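Long-range contacts in possible thiamine biosynthesis enzyme (Candida albicans, PDB 2X7P), which is of unconfirmed function but resembles periplasmic solute-binding proteins and probably binds a small ligand, possibly one linked to thiamine biosynthesis: residues A[96-101]-A[195-200]; A[130-135]-A[289-294]; A[15-20]-A[66-71]. The protein carries 1 engineered substitution. One frame throughout, in Å; residues are numbered along the deposited sequence.

Contact 1 of 3, residues A[96-101]-A[195-200]; sequences KSPLLW and QIYTPW. With CO2 (carbon dioxide), chain L.
Leu100 lays its CD1 methyl squarely over the ring of Tyr197, 3.7 Å from the ring centroid and only 9° off the normal, a CH-pi contact. Leu100 extends CG away from its backbone N (chi1 180°), and the turn about the next bond then sets CD1 over the middle of the ring; Pro98 CG adds an oblique touch at Tyr197 CD1. Trp101 and Ile196 point to the other face of the sheet, where Met133 of helix 129-141 packs on both. The indole of Trp101 meets Thr198 edge-on, its NE1 lying 3.3 Å from Thr198 CG2, while Trp101 CH2 lies 3.6 Å from C of a carbon dioxide, which approaches obliquely. Thr198 holds OG1 between its own N and carbonyl carbon (chi1 59°), where the hydroxyl accepts from Leu99 N at 2.9 Å and donates to Trp200 O, also at 2.9 Å. Its CG2 is thereby turned to the indole. Thr198 N returns a bond to Leu99 O, and beyond it Trp101 and Ile196 form a hydrogen-bonded pair, Ile196 N to Trp101 O 2.7 Å. This is the antiparallel edge of a five-stranded mixed sheet; beyond the strand pair the Thr198 hydroxyl takes over the bonding to Leu99 N, where the chain crosses between the lobes of a periplasmic-binding-protein fold.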
ATOM      1  N   LYS A  96       2.622   5.926   8.179  1.00 17.06           N
ATOM      2  CA  LYS A  96       3.129   7.258   7.873  1.00 17.07           C
ATOM      3  C   LYS A  96       4.380   7.197   6.999  1.00 18.60           C
ATOM      4  O   LYS A  96       4.582   8.044   6.130  1.00 19.60           O
ATOM      5  CB  LYS A  96       3.416   8.025   9.166  1.00 17.39           C
ATOM      6  CG  LYS A  96       3.848   9.467   8.961  0.59 21.48           C
ATOM      7  CD  LYS A  96       3.995  10.186  10.294  1.00 25.07           C
ATOM      8  CE  LYS A  96       4.433  11.629  10.103  0.63 25.16           C
ATOM      9  NZ  LYS A  96       5.764  11.723   9.443  0.46 25.40           N
ATOM     10  N   SER A  97       5.214   6.189   7.234  1.00 16.85           N
ATOM     11  CA  SER A  97       6.441   6.018   6.465  1.00 17.45           C
ATOM     12  C   SER A  97       6.138   5.540   5.046  1.00 19.40           C
ATOM     13  O   SER A  97       5.146   4.848   4.819  1.00 17.84           O
ATOM     14  CB  SER A  97       7.384   5.040   7.170  1.00 16.93           C
ATOM     15  OG  SER A  97       6.753   3.791   7.390  1.00 18.39           O
ATOM     16  N   PRO A  98       6.998   5.912   4.086  1.00 17.87           N
ATOM     17  CA  PRO A  98       6.805   5.560   2.676  1.00 17.61           C
ATOM     18  C   PRO A  98       7.170   4.107   2.389  1.00 18.00           C
ATOM     19  O   PRO A  98       7.759   3.435   3.236  1.00 15.85           O
ATOM     20  CB  PRO A  98       7.782   6.489   1.956  1.00 18.57           C
ATOM     21  CG  PRO A  98       8.876   6.698   2.941  1.00 19.59           C
ATOM     22  CD  PRO A  98       8.214   6.718   4.292  1.00 18.24           C
ATOM     23  N   LEU A  99       6.818   3.633   1.197  1.00 16.83           N
ATOM     24  CA  LEU A  99       7.150   2.276   0.785  1.00 16.04           C
ATOM     25  C   LEU A  99       8.453   2.283  -0.003  1.00 16.50           C
ATOM     26  O   LEU A  99       8.671   3.153  -0.846  1.00 17.87           O
ATOM     27  CB  LEU A  99       6.025   1.683  -0.066  1.00 16.00           C
ATOM     28  CG  LEU A  99       6.033   0.162  -0.229  1.00 17.06           C
ATOM     29  CD1 LEU A  99       5.720  -0.510   1.097  1.00 15.96           C
ATOM     30  CD2 LEU A  99       5.044  -0.276  -1.297  1.00 15.83           C
ATOM     31  N   LEU A 100       9.317   1.313   0.273  1.00 17.16           N
ATOM     32  CA  LEU A 100      10.605   1.227  -0.407  1.00 17.67           C
ATOM     33  C   LEU A 100      10.543   0.287  -1.605  1.00 18.95           C
ATOM     34  O   LEU A 100      10.391  -0.925  -1.449  1.00 19.89           O
ATOM     35  CB  LEU A 100      11.698   0.772   0.564  1.00 17.64           C
ATOM     36  CG  LEU A 100      13.106   0.638  -0.020  1.00 19.27           C
ATOM     37  CD1 LEU A 100      13.561   1.953  -0.636  1.00 18.55           C
ATOM     38  CD2 LEU A 100      14.086   0.175   1.046  1.00 16.94           C
ATOM     39  N   TRP A 101      10.660   0.855  -2.800  1.00 17.83           N
ATOM     40  CA  TRP A 101      10.658   0.069  -4.028  1.00 17.12           C
ATOM     41  C   TRP A 101      12.081  -0.209  -4.497  1.00 17.54           C
ATOM     42  O   TRP A 101      12.904   0.700  -4.590  1.00 18.70           O
ATOM     43  CB  TRP A 101       9.873   0.790  -5.127  1.00 15.79           C
ATOM     44  CG  TRP A 101       8.390   0.796  -4.907  1.00 17.86           C
ATOM     45  CD1 TRP A 101       7.692   1.586  -4.041  1.00 17.00           C
ATOM     46  CD2 TRP A 101       7.420  -0.022  -5.573  1.00 17.81           C
ATOM     47  NE1 TRP A 101       6.350   1.307  -4.122  1.00 18.74           N
ATOM     48  CE2 TRP A 101       6.156   0.323  -5.056  1.00 19.36           C
ATOM     49  CE3 TRP A 101       7.499  -1.016  -6.555  1.00 16.62           C
ATOM     50  CZ2 TRP A 101       4.980  -0.288  -5.488  1.00 17.54           C
ATOM     51  CZ3 TRP A 101       6.331  -1.621  -6.982  1.00 16.96           C
ATOM     52  CH2 TRP A 101       5.089  -1.256  -6.449  1.00 16.23           C
ATOM     53  N   GLN A 195      17.199   1.853  -5.670  1.00 20.71           N
ATOM     54  CA  GLN A 195      16.076   1.869  -4.738  1.00 20.47           C
ATOM     55  C   GLN A 195      15.349   3.205  -4.818  1.00 20.84           C
ATOM     56  O   GLN A 195      15.976   4.249  -4.985  1.00 22.39           O
ATOM     57  CB  GLN A 195      16.553   1.631  -3.304  1.00 19.96           C
ATOM     58  CG  GLN A 195      17.071   0.231  -3.031  1.00 19.20           C
ATOM     59  CD  GLN A 195      17.460   0.036  -1.577  1.00 20.28           C
ATOM     60  OE1 GLN A 195      17.525   0.996  -0.808  1.00 19.14           O
ATOM     61  NE2 GLN A 195      17.718  -1.208  -1.193  1.00 18.01           N
ATOM     62  N   ILE A 196      14.025   3.172  -4.694  1.00 20.33           N
ATOM     63  CA  ILE A 196      13.222   4.388  -4.767  1.00 18.98           C
ATOM     64  C   ILE A 196      12.093   4.383  -3.742  1.00 19.50           C
ATOM     65  O   ILE A 196      11.295   3.449  -3.688  1.00 18.67           O
ATOM     66  CB  ILE A 196      12.610   4.576  -6.171  1.00 22.17           C
ATOM     67  CG1 ILE A 196      13.708   4.682  -7.231  1.00 23.46           C
ATOM     68  CG2 ILE A 196      11.730   5.816  -6.203  1.00 21.40           C
ATOM     69  CD1 ILE A 196      14.540   5.941  -7.123  1.00 23.58           C
ATOM     70  N   TYR A 197      12.031   5.434  -2.931  1.00 19.71           N
ATOM     71  CA  TYR A 197      10.940   5.595  -1.978  1.00 19.03           C
ATOM     72  C   TYR A 197       9.723   6.217  -2.652  1.00 17.09           C
ATOM     73  O   TYR A 197       9.853   6.954  -3.629  1.00 18.48           O
ATOM     74  CB  TYR A 197      11.372   6.467  -0.797  1.00 19.13           C
ATOM     75  CG  TYR A 197      12.176   5.737   0.253  1.00 19.36           C
ATOM     76  CD1 TYR A 197      11.560   4.877   1.152  1.00 19.36           C
ATOM     77  CD2 TYR A 197      13.549   5.919   0.356  1.00 20.08           C
ATOM     78  CE1 TYR A 197      12.289   4.211   2.118  1.00 21.10           C
ATOM     79  CE2 TYR A 197      14.287   5.257   1.319  1.00 21.00           C
ATOM     80  CZ  TYR A 197      13.653   4.405   2.197  1.00 22.13           C
ATOM     81  OH  TYR A 197      14.382   3.743   3.158  1.00 23.67           O
ATOM     82  N   THR A 198       8.541   5.913  -2.128  1.00 17.60           N
ATOM     83  CA  THR A 198       7.319   6.548  -2.599  1.00 16.91           C
ATOM     84  C   THR A 198       7.209   7.940  -1.993  1.00 17.36           C
ATOM     85  O   THR A 198       7.454   8.122  -0.801  1.00 18.32           O
ATOM     86  CB  THR A 198       6.069   5.735  -2.214  1.00 18.36           C
ATOM     87  OG1 THR A 198       6.001   5.605  -0.788  1.00 15.19           O
ATOM     88  CG2 THR A 198       6.113   4.351  -2.844  1.00 18.89           C
ATOM     89  N   PRO A 199       6.848   8.933  -2.817  1.00 19.14           N
ATOM     90  CA  PRO A 199       6.691  10.313  -2.346  1.00 18.95           C
ATOM     91  C   PRO A 199       5.644  10.411  -1.243  1.00 18.58           C
ATOM     92  O   PRO A 199       5.693  11.324  -0.419  1.00 21.27           O
ATOM     93  CB  PRO A 199       6.202  11.054  -3.594  1.00 18.48           C
ATOM     94  CG  PRO A 199       6.670  10.225  -4.740  1.00 19.72           C
ATOM     95  CD  PRO A 199       6.602   8.808  -4.264  1.00 16.59           C
ATOM     96  N   TRP A 200       4.709   9.466  -1.235  1.00 18.00           N
ATOM     97  CA  TRP A 200       3.589   9.486  -0.301  1.00 18.25           C
ATOM     98  C   TRP A 200       3.761   8.460   0.812  1.00 17.60           C
ATOM     99  O   TRP A 200       4.683   7.645   0.785  1.00 17.71           O
ATOM    100  CB  TRP A 200       2.292   9.199  -1.054  1.00 16.88           C
ATOM    101  CG  TRP A 200       2.364   7.950  -1.882  1.00 17.84           C
ATOM    102  CD1 TRP A 200       2.176   6.668  -1.452  1.00 17.00           C
ATOM    103  CD2 TRP A 200       2.657   7.863  -3.282  1.00 18.86           C
ATOM    104  NE1 TRP A 200       2.329   5.790  -2.496  1.00 17.18           N
ATOM    105  CE2 TRP A 200       2.624   6.498  -3.632  1.00 17.33           C
ATOM    106  CE3 TRP A 200       2.939   8.806  -4.274  1.00 17.43           C
ATOM    107  CZ2 TRP A 200       2.863   6.054  -4.930  1.00 17.89           C
ATOM    108  CZ3 TRP A 200       3.177   8.363  -5.563  1.00 18.33           C
ATOM    109  CH2 TRP A 200       3.138   7.000  -5.879  1.00 18.83           C
TER
HETATM  110  C   CO2 L2592       4.297  -4.559  -5.214  1.00 25.18           C
HETATM  111  O1  CO2 L2592       5.222  -4.696  -4.426  1.00 21.68           O
HETATM  112  O2  CO2 L2592       3.372  -4.423  -6.001  1.00 23.94           O

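Contact 2 of 3, residues A[130-135]-A[289-294]; sequences SYVMSF and AGVLAE
Ala289 is the bump of this contact, set against a hollow made by Tyr131, Val132 and Phe135 on one side of helix 129-141. Its CA sits 3.5 Å above the centre of the Phe135 ring, 4° off the normal, so that the alanine backbone itself makes the CH-pi contact. The CB methyl leans to the CD1 side of the same ring, Ala289 CB to Phe135 CD1 3.5 Å, and also meets Val132 CG1 at 4.1 Å. Phe135 has its CG anti to the carbonyl carbon (chi1 -67°), an orientation that presents the ring face to Ala289. Tyr131 closes another side of the hollow: its CE2 approaches Ala289 CB at 4.3 Å, and one face of its ring receives Phe135 CE1 near the rim. Further along, Val132 CG2 touches Val291 CG2 at 4.2 Å, the two side chains crossing at about a right angle. Between the two hydrophobic residues, Gly290 takes a positive phi of 76° and ends helix 275-288 in a Schellman motif, turning the chain so that Val291 comes back toward the helix beside Ala289. The one polar link is weak, from Tyr131 OH to Ala289 O at 3.4 Å, with the carbonyl oxygen near the ring plane. The chemistry therefore implies a joint held by Ala289 against an aromatic face and by valine-valine packing, with only a weak hydrogen bond.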
ATOM      1  N   SER A 130       4.320  -1.078  -9.898  1.00 14.88           N
ATOM      2  CA  SER A 130       5.571  -1.262 -10.624  1.00 17.01           C
ATOM      3  C   SER A 130       5.628  -0.364 -11.856  1.00 17.82           C
ATOM      4  O   SER A 130       6.707  -0.011 -12.331  1.00 17.32           O
ATOM      5  CB  SER A 130       5.738  -2.725 -11.037  1.00 18.58           C
ATOM      6  OG  SER A 130       4.667  -3.147 -11.866  1.00 18.09           O
ATOM      7  N   TYR A 131       4.457   0.002 -12.366  1.00 19.29           N
ATOM      8  CA  TYR A 131       4.359   0.854 -13.545  1.00 18.51           C
ATOM      9  C   TYR A 131       4.447   2.332 -13.177  1.00 18.80           C
ATOM     10  O   TYR A 131       5.183   3.093 -13.803  1.00 20.22           O
ATOM     11  CB  TYR A 131       3.056   0.572 -14.296  1.00 19.54           C
ATOM     12  CG  TYR A 131       2.739   1.567 -15.389  1.00 19.54           C
ATOM     13  CD1 TYR A 131       3.270   1.422 -16.663  1.00 20.68           C
ATOM     14  CD2 TYR A 131       1.902   2.649 -15.148  1.00 19.61           C
ATOM     15  CE1 TYR A 131       2.980   2.330 -17.666  1.00 20.38           C
ATOM     16  CE2 TYR A 131       1.606   3.561 -16.142  1.00 19.71           C
ATOM     17  CZ  TYR A 131       2.147   3.396 -17.399  1.00 21.11           C
ATOM     18  OH  TYR A 131       1.855   4.302 -18.392  1.00 23.30           O
ATOM     19  N   VAL A 132       3.693   2.731 -12.159  1.00 18.12           N
ATOM     20  CA  VAL A 132       3.654   4.126 -11.736  1.00 19.56           C
ATOM     21  C   VAL A 132       4.998   4.591 -11.182  1.00 20.96           C
ATOM     22  O   VAL A 132       5.428   5.717 -11.436  1.00 21.66           O
ATOM     23  CB  VAL A 132       2.558   4.366 -10.679  1.00 18.57           C
ATOM     24  CG1 VAL A 132       2.566   5.817 -10.223  1.00 16.67           C
ATOM     25  CG2 VAL A 132       1.195   3.985 -11.234  1.00 18.02           C
HETATM   26  N   MSE A 133       5.660   3.718 -10.428  1.00 19.08           N
HETATM   27  CA  MSE A 133       6.933   4.062  -9.799  1.00 19.95           C
HETATM   28  C   MSE A 133       8.068   4.220 -10.809  1.00 21.36           C
HETATM   29  O   MSE A 133       9.100   4.816 -10.500  1.00 19.62           O
HETATM   30  CB  MSE A 133       7.308   3.027  -8.735  1.00 17.55           C
HETATM   31  CG  MSE A 133       6.418   3.057  -7.502  1.00 19.24           C
HETATM   32 SE   MSE A 133       6.451   4.785  -6.593  1.00 32.13          SE
HETATM   33  CE  MSE A 133       8.345   4.848  -6.132  1.00 21.19           C
ATOM     34  N   SER A 134       7.879   3.688 -12.013  1.00 20.07           N
ATOM     35  CA  SER A 134       8.889   3.813 -13.058  1.00 20.39           C
ATOM     36  C   SER A 134       9.020   5.269 -13.489  1.00 21.15           C
ATOM     37  O   SER A 134      10.082   5.703 -13.935  1.00 19.94           O
ATOM     38  CB  SER A 134       8.545   2.935 -14.264  1.00 19.43           C
ATOM     39  OG  SER A 134       7.468   3.479 -15.005  1.00 16.57           O
ATOM     40  N   PHE A 135       7.931   6.019 -13.348  1.00 19.13           N
ATOM     41  CA  PHE A 135       7.925   7.437 -13.687  1.00 20.70           C
ATOM     42  C   PHE A 135       8.646   8.256 -12.622  1.00 21.69           C
ATOM     43  O   PHE A 135       9.275   9.270 -12.928  1.00 24.65           O
ATOM     44  CB  PHE A 135       6.492   7.940 -13.867  1.00 20.11           C
ATOM     45  CG  PHE A 135       5.791   7.355 -15.059  1.00 21.29           C
ATOM     46  CD1 PHE A 135       5.123   6.146 -14.962  1.00 20.30           C
ATOM     47  CD2 PHE A 135       5.803   8.012 -16.278  1.00 21.91           C
ATOM     48  CE1 PHE A 135       4.480   5.605 -16.057  1.00 21.14           C
ATOM     49  CE2 PHE A 135       5.161   7.474 -17.377  1.00 21.74           C
ATOM     50  CZ  PHE A 135       4.499   6.270 -17.267  1.00 19.43           C
ATOM     51  N   ALA A 289       2.180   9.690 -14.552  1.00 21.52           N
ATOM     52  CA  ALA A 289       2.161   8.341 -15.104  1.00 22.07           C
ATOM     53  C   ALA A 289       1.059   8.180 -16.147  1.00 21.52           C
ATOM     54  O   ALA A 289       0.926   7.123 -16.763  1.00 21.77           O
ATOM     55  CB  ALA A 289       1.995   7.317 -13.991  1.00 19.94           C
ATOM     56  N   GLY A 290       0.272   9.233 -16.339  1.00 20.64           N
ATOM     57  CA  GLY A 290      -0.802   9.214 -17.315  1.00 21.13           C
ATOM     58  C   GLY A 290      -2.016   8.433 -16.849  1.00 24.67           C
ATOM     59  O   GLY A 290      -2.926   8.160 -17.632  1.00 27.80           O
ATOM     60  N   VAL A 291      -2.031   8.071 -15.571  1.00 23.91           N
ATOM     61  CA  VAL A 291      -3.146   7.328 -14.997  1.00 24.46           C
ATOM     62  C   VAL A 291      -4.385   8.208 -14.870  1.00 24.65           C
ATOM     63  O   VAL A 291      -5.513   7.735 -15.008  1.00 25.60           O
ATOM     64  CB  VAL A 291      -2.785   6.749 -13.615  1.00 24.83           C
ATOM     65  CG1 VAL A 291      -3.996   6.077 -12.986  1.00 26.77           C
ATOM     66  CG2 VAL A 291      -1.628   5.771 -13.737  1.00 24.22           C
ATOM     67  N   LEU A 292      -4.169   9.492 -14.607  1.00 25.10           N
ATOM     68  CA  LEU A 292      -5.266  10.440 -14.463  1.00 27.90           C
ATOM     69  C   LEU A 292      -5.390  11.319 -15.703  1.00 31.14           C
ATOM     70  O   LEU A 292      -4.541  12.172 -15.958  1.00 32.41           O
ATOM     71  CB  LEU A 292      -5.064  11.306 -13.218  1.00 24.59           C
ATOM     72  CG  LEU A 292      -4.879  10.552 -11.900  1.00 24.76           C
ATOM     73  CD1 LEU A 292      -4.706  11.526 -10.745  1.00 21.73           C
ATOM     74  CD2 LEU A 292      -6.051   9.615 -11.646  1.00 22.08           C
ATOM     75  N   ALA A 293      -6.454  11.103 -16.470  1.00 31.15           N
ATOM     76  CA  ALA A 293      -6.664  11.839 -17.711  1.00 33.91           C
ATOM     77  C   ALA A 293      -7.564  13.055 -17.509  1.00 34.13           C
ATOM     78  O   ALA A 293      -7.573  13.974 -18.327  1.00 36.49           O
ATOM     79  CB  ALA A 293      -7.244  10.921 -18.777  1.00 32.86           C
ATOM     80  N   GLU A 294      -8.320  13.055 -16.416  1.00 33.70           N
ATOM     81  CA  GLU A 294      -9.248  14.143 -16.128  1.00 33.10           C
ATOM     82  C   GLU A 294      -8.498  15.424 -15.766  1.00 31.68           C
ATOM     83  O   GLU A 294      -7.296  15.396 -15.500  1.00 32.30           O
ATOM     84  CB  GLU A 294     -10.199  13.747 -14.998  1.00 32.38           C
ATOM     85  CD  GLU A 294     -12.398  14.196 -16.154  1.00 34.02           C
ATOM     86  OE1 GLU A 294     -12.162  13.159 -16.809  0.49 34.17           O
ATOM     87  OE2 GLU A 294     -13.343  14.969 -16.420  0.58 34.53           O
TER

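Contact 3 of 3, residues A[15-20]-A[66-71]; sequences PTLKVA and EVDIAI
Residues 19-20 and 69-70 run as parallel strands, Val19 beside Ile69 and Ala20 beside Ala70. Ala20 N gives a bond of 2.8 Å to Ile69 O, and Ala20 O takes one from Ile71 N. Before the strands pair, Lys18 O accepts two backbone donors: Asp68 N at 2.8 Å, in the carbonyl plane, and Ile69 N at 3.2 Å, tilted 30° from it. One carbonyl thus grips two successive NH groups, at the point where segment 66-71 enters its strand. The Asp68 carboxylate then reaches back to segment 15-20: with CG anti to the carbonyl carbon (chi1 -67°), OD2 accepts from Lys18 N at 3.1 Å on its anti side, 30° out of the carboxylate plane. Leu17 CD2 lies 3.6 Å from Asp68 OD2, the leucine branch lying across the carboxylate. Asp68 OD2 also comes within 3.0 Å of Thr16 O, two acceptors with no bond between them; Lys215 NZ serves both Thr16 O and Asp68 OD1, which may ease the approach, and Ser211 also bonds OD1. The Lys18 chain bends at chi3, bringing NZ to a weak bond with Glu66 O. Val19 CG2 packs 4.1 Å from Ile69 CB, the two branched chains running alongside each other, and with Leu17 they face Phe222 of helix 216-234. On the opposite face Ala20 CB meets Val67 CG1 at 3.8 Å, covered by helix 55-63, which leads into strand 69-73. Strands 19-21 and 69-73, parallel neighbours with strand 49-50 intervening along the chain, belong to the alpha/beta sheet of one lobe of the periplasmic-binding-protein fold.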
ATOM      1  N   PRO A  15     -22.799  -2.318  14.569  1.00 31.27           N
ATOM      2  CA  PRO A  15     -22.891  -3.181  13.386  1.00 28.98           C
ATOM      3  C   PRO A  15     -21.617  -3.990  13.167  1.00 30.62           C
ATOM      4  O   PRO A  15     -20.526  -3.527  13.500  1.00 31.05           O
ATOM      5  CB  PRO A  15     -23.077  -2.182  12.241  1.00 29.45           C
ATOM      6  CG  PRO A  15     -23.689  -0.986  12.879  1.00 29.84           C
ATOM      7  CD  PRO A  15     -23.088  -0.909  14.250  1.00 30.50           C
ATOM      8  N   THR A  16     -21.764  -5.189  12.611  1.00 27.19           N
ATOM      9  CA  THR A  16     -20.620  -6.042  12.319  1.00 26.04           C
ATOM     10  C   THR A  16     -19.751  -5.421  11.233  1.00 26.36           C
ATOM     11  O   THR A  16     -20.255  -4.984  10.198  1.00 27.47           O
ATOM     12  CB  THR A  16     -21.067  -7.446  11.869  1.00 23.98           C
ATOM     13  OG1 THR A  16     -21.804  -8.077  12.924  1.00 25.09           O
ATOM     14  CG2 THR A  16     -19.861  -8.304  11.517  1.00 23.48           C
ATOM     15  N   LEU A  17     -18.445  -5.381  11.474  1.00 23.71           N
ATOM     16  CA  LEU A  17     -17.506  -4.833  10.502  1.00 23.34           C
ATOM     17  C   LEU A  17     -16.635  -5.916   9.878  1.00 24.75           C
ATOM     18  O   LEU A  17     -15.940  -6.650  10.581  1.00 25.12           O
ATOM     19  CB  LEU A  17     -16.614  -3.771  11.147  1.00 23.26           C
ATOM     20  CG  LEU A  17     -17.246  -2.418  11.470  1.00 22.93           C
ATOM     21  CD1 LEU A  17     -16.207  -1.489  12.077  1.00 23.51           C
ATOM     22  CD2 LEU A  17     -17.855  -1.801  10.221  1.00 22.43           C
ATOM     23  N   LYS A  18     -16.679  -6.011   8.554  1.00 23.71           N
ATOM     24  CA  LYS A  18     -15.809  -6.924   7.827  1.00 22.76           C
ATOM     25  C   LYS A  18     -14.604  -6.158   7.291  1.00 22.98           C
ATOM     26  O   LYS A  18     -14.730  -5.343   6.378  1.00 22.42           O
ATOM     27  CB  LYS A  18     -16.567  -7.597   6.683  1.00 23.29           C
ATOM     28  CG  LYS A  18     -17.813  -8.347   7.127  1.00 27.31           C
ATOM     29  CD  LYS A  18     -18.413  -9.157   5.989  1.00 28.87           C
ATOM     30  CE  LYS A  18     -17.453 -10.240   5.518  1.00 29.19           C
ATOM     31  NZ  LYS A  18     -18.028 -11.053   4.410  1.00 31.22           N
ATOM     32  N   VAL A  19     -13.437  -6.418   7.871  1.00 21.98           N
ATOM     33  CA  VAL A  19     -12.227  -5.691   7.504  1.00 20.64           C
ATOM     34  C   VAL A  19     -11.327  -6.510   6.586  1.00 22.06           C
ATOM     35  O   VAL A  19     -10.805  -7.553   6.981  1.00 23.15           O
ATOM     36  CB  VAL A  19     -11.427  -5.266   8.750  1.00 22.20           C
ATOM     37  CG1 VAL A  19     -10.153  -4.545   8.341  1.00 19.54           C
ATOM     38  CG2 VAL A  19     -12.281  -4.387   9.653  1.00 21.01           C
ATOM     39  N   ALA A  20     -11.149  -6.029   5.360  1.00 19.91           N
ATOM     40  CA  ALA A  20     -10.277  -6.686   4.395  1.00 20.73           C
ATOM     41  C   ALA A  20      -8.851  -6.162   4.521  1.00 21.21           C
ATOM     42  O   ALA A  20      -8.586  -4.993   4.243  1.00 21.87           O
ATOM     43  CB  ALA A  20     -10.799  -6.480   2.982  1.00 19.45           C
ATOM     44  N   GLU A  66     -18.881  -6.357  -0.091  1.00 20.43           N
ATOM     45  CA  GLU A  66     -18.509  -7.603   0.569  1.00 20.42           C
ATOM     46  C   GLU A  66     -17.725  -7.331   1.850  1.00 22.42           C
ATOM     47  O   GLU A  66     -17.655  -8.180   2.738  1.00 22.94           O
ATOM     48  CB  GLU A  66     -17.705  -8.500  -0.373  1.00 20.68           C
ATOM     49  CG  GLU A  66     -18.487  -8.975  -1.589  1.00 24.07           C
ATOM     50  CD  GLU A  66     -17.686  -9.913  -2.470  1.00 24.98           C
ATOM     51  OE1 GLU A  66     -17.620 -11.120  -2.151  1.00 26.82           O
ATOM     52  OE2 GLU A  66     -17.126  -9.447  -3.485  1.00 24.33           O
ATOM     53  N   VAL A  67     -17.137  -6.141   1.938  1.00 20.37           N
ATOM     54  CA  VAL A  67     -16.410  -5.726   3.133  1.00 21.27           C
ATOM     55  C   VAL A  67     -16.734  -4.279   3.490  1.00 19.37           C
ATOM     56  O   VAL A  67     -17.126  -3.491   2.629  1.00 18.49           O
ATOM     57  CB  VAL A  67     -14.884  -5.870   2.957  1.00 20.28           C
ATOM     58  CG1 VAL A  67     -14.517  -7.311   2.629  1.00 21.68           C
ATOM     59  CG2 VAL A  67     -14.381  -4.925   1.877  1.00 17.66           C
ATOM     60  N   ASP A  68     -16.566  -3.934   4.762  1.00 19.78           N
ATOM     61  CA  ASP A  68     -16.846  -2.583   5.233  1.00 21.15           C
ATOM     62  C   ASP A  68     -15.610  -1.693   5.160  1.00 19.60           C
ATOM     63  O   ASP A  68     -15.697  -0.524   4.789  1.00 19.40           O
ATOM     64  CB  ASP A  68     -17.379  -2.615   6.667  1.00 21.74           C
ATOM     65  CG  ASP A  68     -18.742  -3.269   6.768  1.00 23.35           C
ATOM     66  OD1 ASP A  68     -19.625  -2.938   5.949  1.00 22.75           O
ATOM     67  OD2 ASP A  68     -18.933  -4.108   7.673  1.00 26.74           O
ATOM     68  N   ILE A  69     -14.460  -2.256   5.517  1.00 19.77           N
ATOM     69  CA  ILE A  69     -13.217  -1.495   5.575  1.00 18.68           C
ATOM     70  C   ILE A  69     -12.089  -2.206   4.835  1.00 19.30           C
ATOM     71  O   ILE A  69     -12.037  -3.435   4.797  1.00 18.33           O
ATOM     72  CB  ILE A  69     -12.789  -1.243   7.037  1.00 19.04           C
ATOM     73  CG1 ILE A  69     -13.887  -0.494   7.792  1.00 20.53           C
ATOM     74  CG2 ILE A  69     -11.481  -0.469   7.091  1.00 19.30           C
ATOM     75  CD1 ILE A  69     -13.557  -0.226   9.243  1.00 22.11           C
ATOM     76  N   ALA A  70     -11.191  -1.424   4.245  1.00 17.57           N
ATOM     77  CA  ALA A  70     -10.039  -1.974   3.544  1.00 17.55           C
ATOM     78  C   ALA A  70      -8.765  -1.217   3.910  1.00 17.48           C
ATOM     79  O   ALA A  70      -8.780   0.005   4.062  1.00 16.53           O
ATOM     80  CB  ALA A  70     -10.265  -1.942   2.040  1.00 17.33           C
ATOM     81  N   ILE A  71      -7.666  -1.949   4.054  1.00 15.93           N
ATOM     82  CA  ILE A  71      -6.381  -1.348   4.380  1.00 15.92           C
ATOM     83  C   ILE A  71      -5.319  -1.768   3.369  1.00 15.50           C
ATOM     84  O   ILE A  71      -4.802  -2.883   3.426  1.00 15.86           O
ATOM     85  CB  ILE A  71      -5.922  -1.737   5.800  1.00 16.11           C
ATOM     86  CG1 ILE A  71      -6.979  -1.331   6.830  1.00 16.67           C
ATOM     87  CG2 ILE A  71      -4.581  -1.096   6.125  1.00 13.69           C
ATOM     88  CD1 ILE A  71      -6.630  -1.718   8.250  1.00 17.58           C
TER

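Contacts 1 and 3 each join two strands of a different five-stranded mixed sheet, on opposite sides of the chain's centre and without touching. Contact 1 pairs an edge strand antiparallel to its neighbour and is partly buried; contact 3 is parallel and mostly buried. Each supplements its backbone bonds with a side-chain acceptor, a threonine hydroxyl in contact 1 and a carboxylate in contact 3. Contact 2 is buried too, but involves no sheet pairing: a helix meets a loop mainly through apolar packing. Contacts 1 and 2 meet through that helix, where Trp101 CH2 comes 3.5 Å from Ser130 N. Their segments alternate along the chain, whereas contact 3 closes before either opens.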